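PDB 5BZ1: suppressor protein MPT5 from Saccharomyces cerevisiae, which binds mRNAs carrying a 5'-TGTAA[CT]A[AT]TA-3' element in their 3'-UTR and regulates them post-transcriptionally, among them HO, whose expression it represses. Local coordinates for residues 109-122 with 148-160. Residues are numbered along the deposited sequence; the frame is centred on the assembly and turned at random.
Sequences VDNEVQIDLIIKGF and CIFKFSPSKFGFI
The ring of F152, just past the end of helix 141-151, lies against one flank of helix 112-121. I115 lays CG2 over the centre of one F152 face, 3.8 Å from that ring's centroid in a CH-pi contact, because this methyl stands anti to the backbone N (chi1 -67° for CG1). V109 CG2 and I118 CG2 sit at the ring's edge, and I119 CD1 reaches F152 CD2 at 3.7 Å. The same I119 methyl touches F159 CE2, joining the two aromatic side chains. F159 takes F122 CB over the middle of one face, while I160 CG1 covers the opposite face near the rim. The F122 and F159 rings lie within 11° of parallel but are displaced so far that they hardly overlap, centroids 4.9 Å from each other, and C148 SG approaches the F122 ring obliquely. At the solvent-facing margin K156 bends at chi2 (-68°), runs past I115 and I119, and ends between two acids one helical turn apart: NZ meets D116 OD1 on its syn lone pair at 2.6 Å and E112 OE2 from above the carboxylate plane at 2.8 Å. Replacing K156 by an alanine is likely to leave E112 and D116 without their shared cation, their carboxylates freer to turn and to repel each other. Near the start of 109-122, a water links V109 O to K151 NZ, which also bonds D107 O. Pumilio repeats 3 and 4 thus stack through an apolar seam, with I106 of helix 98-107 also against F152; the salt-bridge network of K156 with E112 and D116 at its margin probably adds directional, charge-matched pairing to the less specific hydrophobic contact.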
ATOM      1  N   VAL A 109     -13.837 -16.809   9.244  1.00 30.55           N
ATOM      2  CA  VAL A 109     -13.593 -18.165   8.740  1.00 34.34           C
ATOM      3  C   VAL A 109     -13.137 -19.092   9.867  1.00 35.72           C
ATOM      4  O   VAL A 109     -12.399 -18.671  10.761  1.00 38.36           O
ATOM      5  CB  VAL A 109     -12.563 -18.205   7.590  1.00 33.94           C
ATOM      6  CG1 VAL A 109     -13.157 -17.631   6.315  1.00 31.21           C
ATOM      7  CG2 VAL A 109     -11.285 -17.466   7.978  1.00 31.74           C
ATOM      8  N   ASP A 110     -13.585 -20.344   9.823  1.00 37.03           N
ATOM      9  CA  ASP A 110     -13.297 -21.303  10.883  1.00 41.47           C
ATOM     10  C   ASP A 110     -12.029 -22.103  10.616  1.00 42.84           C
ATOM     11  O   ASP A 110     -11.332 -22.508  11.551  1.00 45.03           O
ATOM     12  CB  ASP A 110     -14.464 -22.279  11.047  1.00 44.73           C
ATOM     13  CG  ASP A 110     -15.738 -21.600  11.491  1.00 47.85           C
ATOM     14  OD1 ASP A 110     -15.722 -20.933  12.547  1.00 47.74           O
ATOM     15  OD2 ASP A 110     -16.756 -21.728  10.778  1.00 52.72           O
ATOM     16  N   ASN A 111     -11.735 -22.340   9.341  1.00 37.78           N
ATOM     17  CA  ASN A 111     -10.662 -23.260   8.978  1.00 38.23           C
ATOM     18  C   ASN A 111     -10.114 -23.039   7.570  1.00 37.05           C
ATOM     19  O   ASN A 111     -10.608 -22.194   6.816  1.00 35.52           O
ATOM     20  CB  ASN A 111     -11.146 -24.707   9.127  1.00 34.07           C
ATOM     21  CG  ASN A 111     -12.409 -24.985   8.324  1.00 39.06           C
ATOM     22  OD1 ASN A 111     -12.469 -24.708   7.125  1.00 36.42           O
ATOM     23  ND2 ASN A 111     -13.430 -25.521   8.988  1.00 40.26           N
ATOM     24  N   GLU A 112      -9.107 -23.837   7.226  1.00 37.67           N
ATOM     25  CA  GLU A 112      -8.409 -23.749   5.948  1.00 39.97           C
ATOM     26  C   GLU A 112      -9.323 -24.079   4.766  1.00 38.23           C
ATOM     27  O   GLU A 112      -9.209 -23.474   3.694  1.00 37.04           O
ATOM     28  CB  GLU A 112      -7.217 -24.709   5.959  1.00 46.48           C
ATOM     29  CG  GLU A 112      -6.276 -24.580   4.770  1.00 57.47           C
ATOM     30  CD  GLU A 112      -5.074 -23.712   5.077  1.00 67.94           C
ATOM     31  OE1 GLU A 112      -5.088 -23.043   6.131  1.00 76.53           O
ATOM     32  OE2 GLU A 112      -4.117 -23.703   4.274  1.00 66.54           O
ATOM     33  N   VAL A 113     -10.212 -25.049   4.963  1.00 36.58           N
ATOM     34  CA  VAL A 113     -11.160 -25.451   3.930  1.00 40.72           C
ATOM     35  C   VAL A 113     -11.971 -24.255   3.433  1.00 37.01           C
ATOM     36  O   VAL A 113     -12.102 -24.041   2.227  1.00 40.58           O
ATOM     37  CB  VAL A 113     -12.108 -26.555   4.439  1.00 39.45           C
ATOM     38  CG1 VAL A 113     -13.207 -26.835   3.422  1.00 36.31           C
ATOM     39  CG2 VAL A 113     -11.323 -27.823   4.746  1.00 35.61           C
ATOM     40  N   GLN A 114     -12.494 -23.470   4.369  1.00 34.63           N
ATOM     41  CA  GLN A 114     -13.273 -22.283   4.034  1.00 31.39           C
ATOM     42  C   GLN A 114     -12.431 -21.231   3.317  1.00 32.07           C
ATOM     43  O   GLN A 114     -12.893 -20.605   2.365  1.00 28.27           O
ATOM     44  CB  GLN A 114     -13.898 -21.686   5.297  1.00 26.31           C
ATOM     45  CG  GLN A 114     -15.027 -22.532   5.895  1.00 31.07           C
ATOM     46  CD  GLN A 114     -15.437 -22.061   7.277  1.00 34.72           C
ATOM     47  OE1 GLN A 114     -15.064 -20.967   7.704  1.00 30.46           O
ATOM     48  NE2 GLN A 114     -16.203 -22.889   7.989  1.00 34.10           N
ATOM     49  N   ILE A 115     -11.202 -21.035   3.785  1.00 32.49           N
ATOM     50  CA  ILE A 115     -10.301 -20.064   3.175  1.00 32.32           C
ATOM     51  C   ILE A 115      -9.990 -20.448   1.728  1.00 31.12           C
ATOM     52  O   ILE A 115     -10.039 -19.603   0.832  1.00 28.88           O
ATOM     53  CB  ILE A 115      -8.998 -19.906   3.992  1.00 35.08           C
ATOM     54  CG1 ILE A 115      -9.302 -19.271   5.349  1.00 27.34           C
ATOM     55  CG2 ILE A 115      -7.979 -19.057   3.243  1.00 33.70           C
ATOM     56  CD1 ILE A 115      -8.115 -19.222   6.297  1.00 31.82           C
ATOM     57  N   ASP A 116      -9.690 -21.724   1.498  1.00 29.86           N
ATOM     58  CA  ASP A 116      -9.373 -22.205   0.156  1.00 34.07           C
ATOM     59  C   ASP A 116     -10.555 -22.108  -0.819  1.00 32.39           C
ATOM     60  O   ASP A 116     -10.361 -21.858  -2.007  1.00 30.41           O
ATOM     61  CB  ASP A 116      -8.819 -23.632   0.212  1.00 34.81           C
ATOM     62  CG  ASP A 116      -7.408 -23.683   0.766  1.00 42.31           C
ATOM     63  OD1 ASP A 116      -6.748 -22.624   0.811  1.00 38.30           O
ATOM     64  OD2 ASP A 116      -6.957 -24.783   1.149  1.00 45.29           O
ATOM     65  N   LEU A 117     -11.773 -22.304  -0.318  1.00 30.19           N
ATOM     66  CA  LEU A 117     -12.971 -22.116  -1.137  1.00 33.87           C
ATOM     67  C   LEU A 117     -13.092 -20.667  -1.608  1.00 31.47           C
ATOM     68  O   LEU A 117     -13.330 -20.403  -2.786  1.00 31.90           O
ATOM     69  CB  LEU A 117     -14.228 -22.524  -0.369  1.00 29.73           C
ATOM     70  CG  LEU A 117     -14.495 -24.025  -0.274  1.00 36.80           C
ATOM     71  CD1 LEU A 117     -15.662 -24.302   0.660  1.00 30.27           C
ATOM     72  CD2 LEU A 117     -14.770 -24.607  -1.653  1.00 38.39           C
ATOM     73  N   ILE A 118     -12.920 -19.733  -0.677  1.00 29.25           N
ATOM     74  CA  ILE A 118     -12.932 -18.307  -0.991  1.00 28.66           C
ATOM     75  C   ILE A 118     -11.848 -17.962  -2.018  1.00 29.89           C
ATOM     76  O   ILE A 118     -12.111 -17.282  -3.011  1.00 28.33           O
ATOM     77  CB  ILE A 118     -12.730 -17.462   0.284  1.00 30.47           C
ATOM     78  CG1 ILE A 118     -13.976 -17.528   1.172  1.00 29.17           C
ATOM     79  CG2 ILE A 118     -12.413 -16.017  -0.062  1.00 26.52           C
ATOM     80  CD1 ILE A 118     -13.763 -16.982   2.575  1.00 31.06           C
ATOM     81  N   ILE A 119     -10.632 -18.441  -1.769  1.00 29.71           N
ATOM     82  CA  ILE A 119      -9.506 -18.226  -2.676  1.00 35.03           C
ATOM     83  C   ILE A 119      -9.779 -18.833  -4.060  1.00 32.50           C
ATOM     84  O   ILE A 119      -9.383 -18.277  -5.087  1.00 31.28           O
ATOM     85  CB  ILE A 119      -8.201 -18.789  -2.068  1.00 34.56           C
ATOM     86  CG1 ILE A 119      -7.798 -17.968  -0.845  1.00 33.44           C
ATOM     87  CG2 ILE A 119      -7.067 -18.793  -3.085  1.00 35.83           C
ATOM     88  CD1 ILE A 119      -7.688 -16.472  -1.135  1.00 26.69           C
ATOM     89  N   LYS A 120     -10.472 -19.967  -4.083  1.00 30.55           N
ATOM     90  CA  LYS A 120     -10.845 -20.601  -5.344  1.00 32.11           C
ATOM     91  C   LYS A 120     -11.793 -19.703  -6.144  1.00 30.28           C
ATOM     92  O   LYS A 120     -11.706 -19.626  -7.374  1.00 33.93           O
ATOM     93  CB  LYS A 120     -11.492 -21.963  -5.090  1.00 32.07           C
ATOM     94  CG  LYS A 120     -11.877 -22.722  -6.355  1.00 35.03           C
ATOM     95  CD  LYS A 120     -12.520 -24.057  -6.007  1.00 40.20           C
ATOM     96  CE  LYS A 120     -13.047 -24.762  -7.243  1.00 44.52           C
ATOM     97  NZ  LYS A 120     -13.677 -26.064  -6.900  1.00 52.32           N
ATOM     98  N   GLY A 121     -12.683 -19.008  -5.443  1.00 27.28           N
ATOM     99  CA  GLY A 121     -13.625 -18.116  -6.095  1.00 29.33           C
ATOM    100  C   GLY A 121     -12.941 -16.930  -6.749  1.00 30.56           C
ATOM    101  O   GLY A 121     -13.411 -16.411  -7.765  1.00 29.47           O
ATOM    102  N   PHE A 122     -11.826 -16.502  -6.162  1.00 23.10           N
ATOM    103  CA  PHE A 122     -11.063 -15.379  -6.691  1.00 25.93           C
ATOM    104  C   PHE A 122     -10.059 -15.818  -7.760  1.00 30.66           C
ATOM    105  O   PHE A 122      -9.380 -14.981  -8.364  1.00 29.92           O
ATOM    106  CB  PHE A 122     -10.326 -14.648  -5.564  1.00 28.28           C
ATOM    107  CG  PHE A 122     -11.204 -13.740  -4.744  1.00 27.98           C
ATOM    108  CD1 PHE A 122     -11.726 -12.574  -5.293  1.00 27.40           C
ATOM    109  CD2 PHE A 122     -11.493 -14.039  -3.418  1.00 28.23           C
ATOM    110  CE1 PHE A 122     -12.534 -11.730  -4.538  1.00 28.14           C
ATOM    111  CE2 PHE A 122     -12.302 -13.203  -2.658  1.00 27.32           C
ATOM    112  CZ  PHE A 122     -12.821 -12.047  -3.220  1.00 31.90           C
ATOM    113  N   CYS A 148      -8.820  -9.764   2.768  1.00 19.60           N
ATOM    114  CA  CYS A 148      -8.062 -10.969   2.420  1.00 24.91           C
ATOM    115  C   CYS A 148      -6.595 -10.814   2.809  1.00 26.14           C
ATOM    116  O   CYS A 148      -5.981 -11.726   3.366  1.00 25.56           O
ATOM    117  CB  CYS A 148      -8.140 -11.244   0.918  1.00 26.55           C
ATOM    118  SG  CYS A 148      -9.762 -11.731   0.301  1.00 33.50           S
ATOM    119  N   ILE A 149      -6.046  -9.642   2.511  1.00 22.79           N
ATOM    120  CA  ILE A 149      -4.637  -9.353   2.736  1.00 29.07           C
ATOM    121  C   ILE A 149      -4.261  -9.444   4.216  1.00 30.49           C
ATOM    122  O   ILE A 149      -3.180  -9.925   4.560  1.00 30.13           O
ATOM    123  CB  ILE A 149      -4.269  -7.969   2.151  1.00 27.63           C
ATOM    124  CG1 ILE A 149      -4.195  -8.040   0.624  1.00 27.50           C
ATOM    125  CG2 ILE A 149      -2.950  -7.467   2.706  1.00 28.66           C
ATOM    126  CD1 ILE A 149      -4.002  -6.688  -0.052  1.00 29.09           C
ATOM    127  N   PHE A 150      -5.159  -9.003   5.093  1.00 27.74           N
ATOM    128  CA  PHE A 150      -4.873  -9.007   6.525  1.00 33.76           C
ATOM    129  C   PHE A 150      -5.320 -10.272   7.255  1.00 30.87           C
ATOM    130  O   PHE A 150      -4.812 -10.580   8.333  1.00 35.42           O
ATOM    131  CB  PHE A 150      -5.472  -7.770   7.197  1.00 35.91           C
ATOM    132  CG  PHE A 150      -4.747  -6.495   6.864  1.00 45.46           C
ATOM    133  CD1 PHE A 150      -3.483  -6.245   7.384  1.00 45.76           C
ATOM    134  CD2 PHE A 150      -5.327  -5.546   6.033  1.00 41.87           C
ATOM    135  CE1 PHE A 150      -2.809  -5.071   7.080  1.00 45.83           C
ATOM    136  CE2 PHE A 150      -4.662  -4.373   5.725  1.00 39.83           C
ATOM    137  CZ  PHE A 150      -3.402  -4.134   6.249  1.00 42.88           C
ATOM    138  N   LYS A 151      -6.265 -11.002   6.668  1.00 28.34           N
ATOM    139  CA  LYS A 151      -6.812 -12.200   7.309  1.00 30.01           C
ATOM    140  C   LYS A 151      -6.118 -13.492   6.851  1.00 27.96           C
ATOM    141  O   LYS A 151      -5.903 -14.405   7.649  1.00 29.28           O
ATOM    142  CB  LYS A 151      -8.321 -12.295   7.048  1.00 31.24           C
ATOM    143  CG  LYS A 151      -9.018 -13.471   7.724  1.00 28.88           C
ATOM    144  CD  LYS A 151      -9.054 -13.311   9.245  1.00 36.14           C
ATOM    145  CE  LYS A 151      -9.856 -14.436   9.897  1.00 36.23           C
ATOM    146  NZ  LYS A 151      -9.924 -14.289  11.377  1.00 42.97           N
ATOM    147  N   PHE A 152      -5.765 -13.561   5.569  1.00 27.77           N
ATOM    148  CA  PHE A 152      -5.228 -14.792   4.991  1.00 28.89           C
ATOM    149  C   PHE A 152      -3.702 -14.830   4.995  1.00 34.38           C
ATOM    150  O   PHE A 152      -3.043 -13.789   5.052  1.00 33.85           O
ATOM    151  CB  PHE A 152      -5.723 -14.973   3.553  1.00 27.03           C
ATOM    152  CG  PHE A 152      -7.216 -15.142   3.432  1.00 31.61           C
ATOM    153  CD1 PHE A 152      -7.988 -15.521   4.527  1.00 33.23           C
ATOM    154  CD2 PHE A 152      -7.845 -14.935   2.211  1.00 26.98           C
ATOM    155  CE1 PHE A 152      -9.368 -15.678   4.407  1.00 34.07           C
ATOM    156  CE2 PHE A 152      -9.220 -15.093   2.082  1.00 33.18           C
ATOM    157  CZ  PHE A 152      -9.982 -15.464   3.180  1.00 27.66           C
ATOM    158  N   SER A 153      -3.149 -16.039   4.931  1.00 35.55           N
ATOM    159  CA  SER A 153      -1.708 -16.217   4.769  1.00 36.20           C
ATOM    160  C   SER A 153      -1.273 -15.742   3.386  1.00 33.82           C
ATOM    161  O   SER A 153      -2.001 -15.930   2.406  1.00 27.66           O
ATOM    162  CB  SER A 153      -1.331 -17.688   4.929  1.00 33.93           C
ATOM    163  OG  SER A 153       0.046 -17.888   4.664  1.00 36.79           O
ATOM    164  N   PRO A 154      -0.085 -15.122   3.301  1.00 33.20           N
ATOM    165  CA  PRO A 154       0.482 -14.684   2.018  1.00 31.60           C
ATOM    166  C   PRO A 154       0.603 -15.820   1.000  1.00 30.15           C
ATOM    167  O   PRO A 154       0.643 -15.549  -0.199  1.00 33.34           O
ATOM    168  CB  PRO A 154       1.869 -14.165   2.412  1.00 35.81           C
ATOM    169  CG  PRO A 154       1.673 -13.657   3.810  1.00 37.03           C
ATOM    170  CD  PRO A 154       0.713 -14.643   4.445  1.00 32.81           C
ATOM    171  N   SER A 155       0.644 -17.066   1.466  1.00 29.49           N
ATOM    172  CA  SER A 155       0.646 -18.217   0.565  1.00 32.82           C
ATOM    173  C   SER A 155      -0.641 -18.300  -0.272  1.00 33.87           C
ATOM    174  O   SER A 155      -0.723 -19.092  -1.214  1.00 36.76           O
ATOM    175  CB  SER A 155       0.831 -19.516   1.351  1.00 33.34           C
ATOM    176  OG  SER A 155      -0.346 -19.848   2.063  1.00 38.15           O
ATOM    177  N   LYS A 156      -1.637 -17.483   0.072  1.00 31.03           N
ATOM    178  CA  LYS A 156      -2.909 -17.456  -0.650  1.00 32.81           C
ATOM    179  C   LYS A 156      -3.001 -16.262  -1.604  1.00 34.15           C
ATOM    180  O   LYS A 156      -3.959 -16.154  -2.373  1.00 33.23           O
ATOM    181  CB  LYS A 156      -4.084 -17.387   0.334  1.00 32.27           C
ATOM    182  CG  LYS A 156      -4.019 -18.359   1.505  1.00 33.56           C
ATOM    183  CD  LYS A 156      -4.169 -19.806   1.063  1.00 31.04           C
ATOM    184  CE  LYS A 156      -4.330 -20.722   2.272  1.00 31.24           C
ATOM    185  NZ  LYS A 156      -4.376 -22.165   1.892  1.00 30.15           N
ATOM    186  N   PHE A 157      -2.008 -15.376  -1.555  1.00 33.04           N
ATOM    187  CA  PHE A 157      -2.065 -14.105  -2.289  1.00 36.04           C
ATOM    188  C   PHE A 157      -1.909 -14.245  -3.809  1.00 36.13           C
ATOM    189  O   PHE A 157      -1.846 -13.238  -4.522  1.00 37.36           O
ATOM    190  CB  PHE A 157      -1.001 -13.124  -1.773  1.00 31.39           C
ATOM    191  CG  PHE A 157      -1.256 -12.598  -0.380  1.00 35.38           C
ATOM    192  CD1 PHE A 157      -2.432 -12.899   0.298  1.00 33.30           C
ATOM    193  CD2 PHE A 157      -0.314 -11.788   0.246  1.00 36.77           C
ATOM    194  CE1 PHE A 157      -2.660 -12.409   1.579  1.00 28.41           C
ATOM    195  CE2 PHE A 157      -0.535 -11.295   1.525  1.00 37.88           C
ATOM    196  CZ  PHE A 157      -1.710 -11.607   2.192  1.00 28.94           C
ATOM    197  N   GLY A 158      -1.844 -15.483  -4.296  1.00 32.35           N
ATOM    198  CA  GLY A 158      -1.597 -15.763  -5.702  1.00 32.36           C
ATOM    199  C   GLY A 158      -2.410 -14.969  -6.714  1.00 34.09           C
ATOM    200  O   GLY A 158      -1.848 -14.403  -7.652  1.00 31.74           O
ATOM    201  N   PHE A 159      -3.727 -14.918  -6.527  1.00 29.47           N
ATOM    202  CA  PHE A 159      -4.600 -14.235  -7.481  1.00 29.11           C
ATOM    203  C   PHE A 159      -4.379 -12.723  -7.513  1.00 28.45           C
ATOM    204  O   PHE A 159      -4.615 -12.073  -8.536  1.00 29.14           O
ATOM    205  CB  PHE A 159      -6.070 -14.561  -7.207  1.00 24.03           C
ATOM    206  CG  PHE A 159      -6.655 -13.835  -6.024  1.00 29.32           C
ATOM    207  CD1 PHE A 159      -7.381 -12.664  -6.204  1.00 31.89           C
ATOM    208  CD2 PHE A 159      -6.509 -14.339  -4.738  1.00 28.90           C
ATOM    209  CE1 PHE A 159      -7.940 -12.000  -5.125  1.00 29.01           C
ATOM    210  CE2 PHE A 159      -7.067 -13.680  -3.650  1.00 29.09           C
ATOM    211  CZ  PHE A 159      -7.783 -12.510  -3.846  1.00 25.00           C
ATOM    212  N   ILE A 160      -3.932 -12.172  -6.389  1.00 25.51           N
ATOM    213  CA  ILE A 160      -3.630 -10.750  -6.304  1.00 27.54           C
ATOM    214  C   ILE A 160      -2.304 -10.440  -7.003  1.00 31.80           C
ATOM    215  O   ILE A 160      -2.231  -9.525  -7.826  1.00 33.12           O
ATOM    216  CB  ILE A 160      -3.566 -10.275  -4.840  1.00 27.04           C
ATOM    217  CG1 ILE A 160      -4.875 -10.591  -4.114  1.00 27.46           C
ATOM    218  CG2 ILE A 160      -3.282  -8.785  -4.774  1.00 28.18           C
ATOM    219  CD1 ILE A 160      -4.860 -10.258  -2.630  1.00 24.05           C
TER
HETATM  220  O   HOH W   1     -11.757 -16.432  11.947  1.00 41.13           O